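Local coordinates for protein isatin hydrolase (Ralstonia solanacearum, PDB 5NMP) that binds manganese and, as an isatin hydrolase of the cyclase family, hydrolyses isatin, with a probable arylformamidase-like activity, at residues R24-F36 and L227-R239. Residues are numbered along the deposited sequence; the frame is centred on the assembly and turned at random.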
ATOM      1  N   ARG A  24     -11.001  12.827  -7.604  1.00 68.29           N
ATOM      2  CA  ARG A  24      -9.634  12.737  -8.101  1.00 67.66           C
ATOM      3  C   ARG A  24      -8.757  11.931  -7.153  1.00 64.41           C
ATOM      4  O   ARG A  24      -9.058  11.811  -5.967  1.00 63.99           O
ATOM      5  CB  ARG A  24      -9.041  14.131  -8.300  1.00 75.76           C
ATOM      6  CG  ARG A  24      -9.814  15.014  -9.268  1.00 88.91           C
ATOM      7  CD  ARG A  24      -9.092  16.339  -9.522  1.00103.39           C
ATOM      8  NE  ARG A  24      -8.970  17.164  -8.319  1.00111.08           N
ATOM      9  CZ  ARG A  24      -7.857  17.288  -7.598  1.00112.47           C
ATOM     10  NH1 ARG A  24      -6.754  16.643  -7.954  1.00110.69           N
ATOM     11  NH2 ARG A  24      -7.844  18.062  -6.521  1.00114.23           N
ATOM     12  N   VAL A  25      -7.669  11.381  -7.684  1.00 62.88           N
ATOM     13  CA  VAL A  25      -6.710  10.644  -6.871  1.00 57.58           C
ATOM     14  C   VAL A  25      -5.371  11.372  -6.844  1.00 57.06           C
ATOM     15  O   VAL A  25      -4.732  11.548  -7.881  1.00 60.94           O
ATOM     16  CB  VAL A  25      -6.496   9.208  -7.395  1.00 54.89           C
ATOM     17  CG1 VAL A  25      -5.494   8.469  -6.520  1.00 52.18           C
ATOM     18  CG2 VAL A  25      -7.814   8.455  -7.449  1.00 56.38           C
ATOM     19  N   VAL A  26      -4.949  11.791  -5.655  1.00 52.17           N
ATOM     20  CA  VAL A  26      -3.684  12.497  -5.500  1.00 48.74           C
ATOM     21  C   VAL A  26      -2.634  11.602  -4.845  1.00 51.39           C
ATOM     22  O   VAL A  26      -2.883  10.998  -3.801  1.00 55.57           O
ATOM     23  CB  VAL A  26      -3.855  13.780  -4.669  1.00 48.94           C
ATOM     24  CG1 VAL A  26      -2.559  14.573  -4.634  1.00 48.76           C
ATOM     25  CG2 VAL A  26      -4.977  14.630  -5.239  1.00 50.10           C
ATOM     26  N   ASP A  27      -1.465  11.517  -5.472  1.00 51.39           N
ATOM     27  CA  ASP A  27      -0.357  10.717  -4.960  1.00 49.34           C
ATOM     28  C   ASP A  27       0.464  11.534  -3.963  1.00 51.94           C
ATOM     29  O   ASP A  27       1.066  12.544  -4.328  1.00 53.99           O
ATOM     30  CB  ASP A  27       0.530  10.237  -6.115  1.00 52.81           C
ATOM     31  CG  ASP A  27       1.452   9.092  -5.718  1.00 60.47           C
ATOM     32  OD1 ASP A  27       1.503   8.741  -4.521  1.00 62.29           O
ATOM     33  OD2 ASP A  27       2.134   8.549  -6.613  1.00 63.95           O
ATOM     34  N   LEU A  28       0.483  11.096  -2.708  1.00 50.20           N
ATOM     35  CA  LEU A  28       1.203  11.816  -1.662  1.00 52.07           C
ATOM     36  C   LEU A  28       2.537  11.157  -1.336  1.00 50.14           C
ATOM     37  O   LEU A  28       3.151  11.454  -0.315  1.00 49.67           O
ATOM     38  CB  LEU A  28       0.354  11.903  -0.393  1.00 49.20           C
ATOM     39  CG  LEU A  28      -1.068  12.434  -0.561  1.00 49.34           C
ATOM     40  CD1 LEU A  28      -1.747  12.565   0.795  1.00 46.97           C
ATOM     41  CD2 LEU A  28      -1.061  13.764  -1.297  1.00 51.86           C
ATOM     42  N   THR A  29       2.985  10.270  -2.216  1.00 49.43           N
ATOM     43  CA  THR A  29       4.146   9.436  -1.936  1.00 48.37           C
ATOM     44  C   THR A  29       5.402   9.893  -2.682  1.00 49.99           C
ATOM     45  O   THR A  29       5.345  10.239  -3.864  1.00 50.25           O
ATOM     46  CB  THR A  29       3.846   7.965  -2.292  1.00 47.48           C
ATOM     47  OG1 THR A  29       2.598   7.581  -1.703  1.00 50.68           O
ATOM     48  CG2 THR A  29       4.940   7.046  -1.783  1.00 47.60           C
ATOM     49  N   GLN A  30       6.530   9.904  -1.975  1.00 47.46           N
ATOM     50  CA  GLN A  30       7.830  10.150  -2.588  1.00 47.41           C
ATOM     51  C   GLN A  30       8.319   8.889  -3.301  1.00 54.57           C
ATOM     52  O   GLN A  30       7.859   7.787  -3.004  1.00 62.80           O
ATOM     53  CB  GLN A  30       8.854  10.586  -1.534  1.00 47.06           C
ATOM     54  CG  GLN A  30       8.573  11.931  -0.876  1.00 48.41           C
ATOM     55  CD  GLN A  30       9.176  13.099  -1.638  1.00 52.55           C
ATOM     56  OE1 GLN A  30       9.479  12.991  -2.825  1.00 56.67           O
ATOM     57  NE2 GLN A  30       9.359  14.222  -0.952  1.00 44.22           N
ATOM     58  N   THR A  31       9.256   9.047  -4.229  1.00 49.37           N
ATOM     59  CA  THR A  31       9.782   7.908  -4.976  1.00 48.93           C
ATOM     60  C   THR A  31      10.919   7.201  -4.240  1.00 53.89           C
ATOM     61  O   THR A  31      11.929   7.818  -3.898  1.00 58.62           O
ATOM     62  CB  THR A  31      10.281   8.338  -6.372  1.00 49.65           C
ATOM     63  OG1 THR A  31       9.160   8.709  -7.182  1.00 49.51           O
ATOM     64  CG2 THR A  31      11.020   7.198  -7.052  1.00 44.54           C
ATOM     65  N   LEU A  32      10.743   5.902  -4.005  1.00 51.68           N
ATOM     66  CA  LEU A  32      11.780   5.064  -3.408  1.00 49.83           C
ATOM     67  C   LEU A  32      12.957   4.862  -4.359  1.00 55.81           C
ATOM     68  O   LEU A  32      12.830   4.199  -5.388  1.00 58.81           O
ATOM     69  CB  LEU A  32      11.208   3.705  -3.010  1.00 47.33           C
ATOM     70  CG  LEU A  32      10.271   3.655  -1.806  1.00 50.80           C
ATOM     71  CD1 LEU A  32       9.497   2.349  -1.810  1.00 49.27           C
ATOM     72  CD2 LEU A  32      11.064   3.805  -0.514  1.00 54.91           C
ATOM     73  N   SER A  33      14.102   5.428  -3.997  1.00 57.82           N
ATOM     74  CA  SER A  33      15.302   5.367  -4.823  1.00 58.06           C
ATOM     75  C   SER A  33      16.542   5.415  -3.931  1.00 59.14           C
ATOM     76  O   SER A  33      16.467   5.885  -2.796  1.00 63.45           O
ATOM     77  CB  SER A  33      15.303   6.518  -5.836  1.00 61.34           C
ATOM     78  OG  SER A  33      16.571   7.146  -5.918  1.00 64.46           O
ATOM     79  N   PRO A  34      17.686   4.915  -4.428  1.00 55.05           N
ATOM     80  CA  PRO A  34      18.925   4.954  -3.640  1.00 60.59           C
ATOM     81  C   PRO A  34      19.386   6.369  -3.278  1.00 61.38           C
ATOM     82  O   PRO A  34      20.242   6.527  -2.407  1.00 65.36           O
ATOM     83  CB  PRO A  34      19.943   4.279  -4.563  1.00 56.93           C
ATOM     84  CG  PRO A  34      19.136   3.389  -5.415  1.00 57.31           C
ATOM     85  CD  PRO A  34      17.848   4.117  -5.654  1.00 57.59           C
ATOM     86  N   SER A  35      18.825   7.380  -3.933  1.00 56.46           N
ATOM     87  CA  SER A  35      19.232   8.757  -3.685  1.00 58.55           C
ATOM     88  C   SER A  35      18.357   9.425  -2.629  1.00 62.28           C
ATOM     89  O   SER A  35      18.627  10.555  -2.214  1.00 65.07           O
ATOM     90  CB  SER A  35      19.196   9.567  -4.981  1.00 58.35           C
ATOM     91  OG  SER A  35      17.882   9.631  -5.504  1.00 60.73           O
ATOM     92  N   PHE A  36      17.311   8.732  -2.192  1.00 57.62           N
ATOM     93  CA  PHE A  36      16.425   9.288  -1.176  1.00 54.91           C
ATOM     94  C   PHE A  36      17.129   9.372   0.173  1.00 55.57           C
ATOM     95  O   PHE A  36      17.796   8.421   0.581  1.00 59.41           O
ATOM     96  CB  PHE A  36      15.149   8.459  -1.039  1.00 51.23           C
ATOM     97  CG  PHE A  36      14.085   9.143  -0.237  1.00 54.37           C
ATOM     98  CD1 PHE A  36      14.055   9.026   1.144  1.00 56.11           C
ATOM     99  CD2 PHE A  36      13.136   9.938  -0.858  1.00 53.70           C
ATOM    100  CE1 PHE A  36      13.092   9.673   1.888  1.00 55.55           C
ATOM    101  CE2 PHE A  36      12.166  10.584  -0.120  1.00 54.50           C
ATOM    102  CZ  PHE A  36      12.144  10.451   1.256  1.00 54.35           C
ATOM    103  N   LEU A 227       2.539   9.389   9.841  1.00 46.93           N
ATOM    104  CA  LEU A 227       2.949   9.338   8.442  1.00 45.51           C
ATOM    105  C   LEU A 227       4.119  10.283   8.213  1.00 46.33           C
ATOM    106  O   LEU A 227       4.148  11.389   8.754  1.00 48.53           O
ATOM    107  CB  LEU A 227       1.786   9.695   7.516  1.00 40.16           C
ATOM    108  CG  LEU A 227       0.710   8.624   7.333  1.00 42.79           C
ATOM    109  CD1 LEU A 227      -0.454   9.160   6.520  1.00 41.08           C
ATOM    110  CD2 LEU A 227       1.298   7.383   6.675  1.00 43.74           C
ATOM    111  N   GLN A 228       5.089   9.848   7.415  1.00 47.42           N
ATOM    112  CA  GLN A 228       6.289  10.643   7.182  1.00 45.75           C
ATOM    113  C   GLN A 228       6.648  10.726   5.702  1.00 49.97           C
ATOM    114  O   GLN A 228       6.286   9.851   4.915  1.00 50.79           O
ATOM    115  CB  GLN A 228       7.459  10.068   7.982  1.00 48.22           C
ATOM    116  CG  GLN A 228       7.211  10.059   9.487  1.00 55.95           C
ATOM    117  CD  GLN A 228       8.366   9.483  10.278  1.00 62.72           C
ATOM    118  OE1 GLN A 228       9.477   9.342   9.768  1.00 70.88           O
ATOM    119  NE2 GLN A 228       8.109   9.144  11.536  1.00 58.35           N
ATOM    120  N   CYS A 229       7.356  11.797   5.340  1.00 46.79           N
ATOM    121  CA  CYS A 229       7.828  12.028   3.976  1.00 43.76           C
ATOM    122  C   CYS A 229       6.691  12.092   2.964  1.00 49.18           C
ATOM    123  O   CYS A 229       6.766  11.499   1.887  1.00 53.01           O
ATOM    124  CB  CYS A 229       8.831  10.949   3.567  1.00 41.88           C
ATOM    125  SG  CYS A 229      10.370  11.000   4.504  1.00 53.66           S
ATOM    126  N   LEU A 230       5.640  12.824   3.316  1.00 49.32           N
ATOM    127  CA  LEU A 230       4.528  13.047   2.405  1.00 47.71           C
ATOM    128  C   LEU A 230       4.841  14.192   1.450  1.00 51.10           C
ATOM    129  O   LEU A 230       5.636  15.077   1.769  1.00 52.60           O
ATOM    130  CB  LEU A 230       3.246  13.352   3.182  1.00 46.16           C
ATOM    131  CG  LEU A 230       2.672  12.257   4.084  1.00 44.39           C
ATOM    132  CD1 LEU A 230       1.491  12.797   4.865  1.00 44.33           C
ATOM    133  CD2 LEU A 230       2.260  11.036   3.273  1.00 40.32           C
ATOM    134  N   LYS A 231       4.215  14.170   0.278  1.00 50.51           N
ATOM    135  CA  LYS A 231       4.346  15.263  -0.677  1.00 50.14           C
ATOM    136  C   LYS A 231       2.992  15.597  -1.291  1.00 49.85           C
ATOM    137  O   LYS A 231       2.008  14.893  -1.058  1.00 45.42           O
ATOM    138  CB  LYS A 231       5.352  14.909  -1.772  1.00 51.78           C
ATOM    139  CG  LYS A 231       4.969  13.687  -2.585  1.00 52.75           C
ATOM    140  CD  LYS A 231       5.954  13.441  -3.712  1.00 51.06           C
ATOM    141  CE  LYS A 231       5.871  14.530  -4.770  1.00 49.98           C
ATOM    142  NZ  LYS A 231       6.751  14.223  -5.933  1.00 51.05           N
ATOM    143  N   ASN A 232       2.961  16.680  -2.068  1.00 50.96           N
ATOM    144  CA  ASN A 232       1.754  17.151  -2.747  1.00 52.32           C
ATOM    145  C   ASN A 232       0.615  17.525  -1.808  1.00 52.94           C
ATOM    146  O   ASN A 232      -0.551  17.455  -2.195  1.00 52.28           O
ATOM    147  CB  ASN A 232       1.249  16.102  -3.744  1.00 49.42           C
ATOM    148  CG  ASN A 232       2.122  16.000  -4.977  1.00 53.15           C
ATOM    149  OD1 ASN A 232       2.792  16.960  -5.362  1.00 53.45           O
ATOM    150  ND2 ASN A 232       2.112  14.832  -5.608  1.00 56.00           N
ATOM    151  N   LEU A 233       0.942  17.927  -0.584  1.00 53.13           N
ATOM    152  CA  LEU A 233      -0.083  18.362   0.360  1.00 49.95           C
ATOM    153  C   LEU A 233      -0.729  19.660  -0.111  1.00 51.19           C
ATOM    154  O   LEU A 233      -1.859  19.974   0.261  1.00 53.14           O
ATOM    155  CB  LEU A 233       0.504  18.536   1.762  1.00 49.06           C
ATOM    156  CG  LEU A 233       0.922  17.245   2.469  1.00 48.93           C
ATOM    157  CD1 LEU A 233       1.347  17.527   3.899  1.00 44.60           C
ATOM    158  CD2 LEU A 233      -0.201  16.215   2.430  1.00 50.06           C
ATOM    159  N   ASP A 234      -0.007  20.399  -0.947  1.00 53.94           N
ATOM    160  CA  ASP A 234      -0.502  21.648  -1.516  1.00 60.31           C
ATOM    161  C   ASP A 234      -1.659  21.433  -2.490  1.00 62.08           C
ATOM    162  O   ASP A 234      -2.329  22.386  -2.881  1.00 68.91           O
ATOM    163  CB  ASP A 234       0.634  22.387  -2.225  1.00 68.27           C
ATOM    164  CG  ASP A 234       1.269  21.557  -3.326  1.00 78.73           C
ATOM    165  OD1 ASP A 234       0.881  21.725  -4.501  1.00 80.76           O
ATOM    166  OD2 ASP A 234       2.155  20.731  -3.015  1.00 84.57           O
ATOM    167  N   GLN A 235      -1.886  20.185  -2.890  1.00 56.85           N
ATOM    168  CA  GLN A 235      -2.969  19.870  -3.817  1.00 58.89           C
ATOM    169  C   GLN A 235      -4.212  19.389  -3.083  1.00 58.99           C
ATOM    170  O   GLN A 235      -5.199  18.990  -3.704  1.00 58.76           O
ATOM    171  CB  GLN A 235      -2.523  18.812  -4.828  1.00 60.32           C
ATOM    172  CG  GLN A 235      -1.409  19.271  -5.744  1.00 67.89           C
ATOM    173  CD  GLN A 235      -1.033  18.221  -6.767  1.00 73.58           C
ATOM    174  OE1 GLN A 235      -1.888  17.494  -7.273  1.00 73.76           O
ATOM    175  NE2 GLN A 235       0.257  18.132  -7.073  1.00 77.58           N
ATOM    176  N   LEU A 236      -4.159  19.431  -1.756  1.00 57.87           N
ATOM    177  CA  LEU A 236      -5.282  18.997  -0.936  1.00 53.94           C
ATOM    178  C   LEU A 236      -6.029  20.181  -0.338  1.00 55.66           C
ATOM    179  O   LEU A 236      -5.424  21.199  -0.004  1.00 56.19           O
ATOM    180  CB  LEU A 236      -4.800  18.071   0.180  1.00 51.93           C
ATOM    181  CG  LEU A 236      -4.113  16.779  -0.261  1.00 52.49           C
ATOM    182  CD1 LEU A 236      -3.906  15.858   0.936  1.00 52.97           C
ATOM    183  CD2 LEU A 236      -4.917  16.088  -1.349  1.00 49.94           C
ATOM    184  N   PRO A 237      -7.354  20.047  -0.198  1.00 55.36           N
ATOM    185  CA  PRO A 237      -8.176  21.055   0.474  1.00 56.89           C
ATOM    186  C   PRO A 237      -7.918  21.045   1.977  1.00 59.33           C
ATOM    187  O   PRO A 237      -7.371  20.064   2.480  1.00 57.59           O
ATOM    188  CB  PRO A 237      -9.602  20.607   0.155  1.00 53.72           C
ATOM    189  CG  PRO A 237      -9.488  19.132   0.017  1.00 52.25           C
ATOM    190  CD  PRO A 237      -8.158  18.894  -0.644  1.00 52.48           C
ATOM    191  N   PRO A 238      -8.298  22.121   2.685  1.00 61.96           N
ATOM    192  CA  PRO A 238      -8.153  22.153   4.144  1.00 62.78           C
ATOM    193  C   PRO A 238      -8.869  20.985   4.813  1.00 63.15           C
ATOM    194  O   PRO A 238      -8.362  20.425   5.785  1.00 61.32           O
ATOM    195  CB  PRO A 238      -8.797  23.486   4.533  1.00 61.89           C
ATOM    196  CG  PRO A 238      -8.670  24.327   3.318  1.00 62.12           C
ATOM    197  CD  PRO A 238      -8.817  23.394   2.156  1.00 60.77           C
ATOM    198  N   ARG A 239     -10.033  20.622   4.282  1.00 65.07           N
ATOM    199  CA  ARG A 239     -10.798  19.501   4.815  1.00 66.82           C
ATOM    200  C   ARG A 239     -11.639  18.827   3.730  1.00 64.37           C
ATOM    201  O   ARG A 239     -11.994  19.447   2.727  1.00 67.17           O
ATOM    202  CB  ARG A 239     -11.689  19.966   5.967  1.00 70.12           C
ATOM    203  CG  ARG A 239     -12.723  21.003   5.575  1.00 77.33           C
ATOM    204  CD  ARG A 239     -13.453  21.503   6.801  1.00 81.59           C
ATOM    205  NE  ARG A 239     -13.863  20.400   7.663  1.00 85.17           N
ATOM    206  CZ  ARG A 239     -14.087  20.514   8.967  1.00 89.01           C
ATOM    207  NH1 ARG A 239     -14.456  19.455   9.674  1.00 90.22           N
ATOM    208  NH2 ARG A 239     -13.935  21.688   9.566  1.00 91.27           N
TER
HETATM  209  O   HOH W   1       8.388  14.668   1.933  1.00 41.58           O
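V26, on strand 24-27, points its side chain toward the 3-10 segment 233-235 and L236. Its CG2 lies 4.2 Å from L236 CD2, and the two side chains run past each other in opposite directions. Its other methyl, anti to the backbone N (chi1 -174°), meets N232 CB and Q235 OE1. D27 offers its carbonyl: N232 ND2 donates to D27 O at 2.8 Å, almost head-on to the carbonyl and close to the amide plane of N232. The D27 carboxylate turns elsewhere, closing an Asx turn on T29 N and pairing with R259. K231 N donates to L28 O at 3.0 Å, from above the carbonyl plane. L28 CD1 meets L236 CD1 tip to tip at 3.9 Å, with L230 and L233 nearby. Q30, bent at chi2 (-88°), crosses the aliphatic part of K231, and a water links Q30 NE2 to L230 O. F36 receives C229 SG at its ring edge, 3.7 Å from CZ. C229 follows Q228, a manganese ligand in this protein though not bound to the metal in this chain. N232 and K231 thus grip consecutive carbonyls, fixing the backbone at D27 and L28 beside the leucines, against the segment that follows Q228.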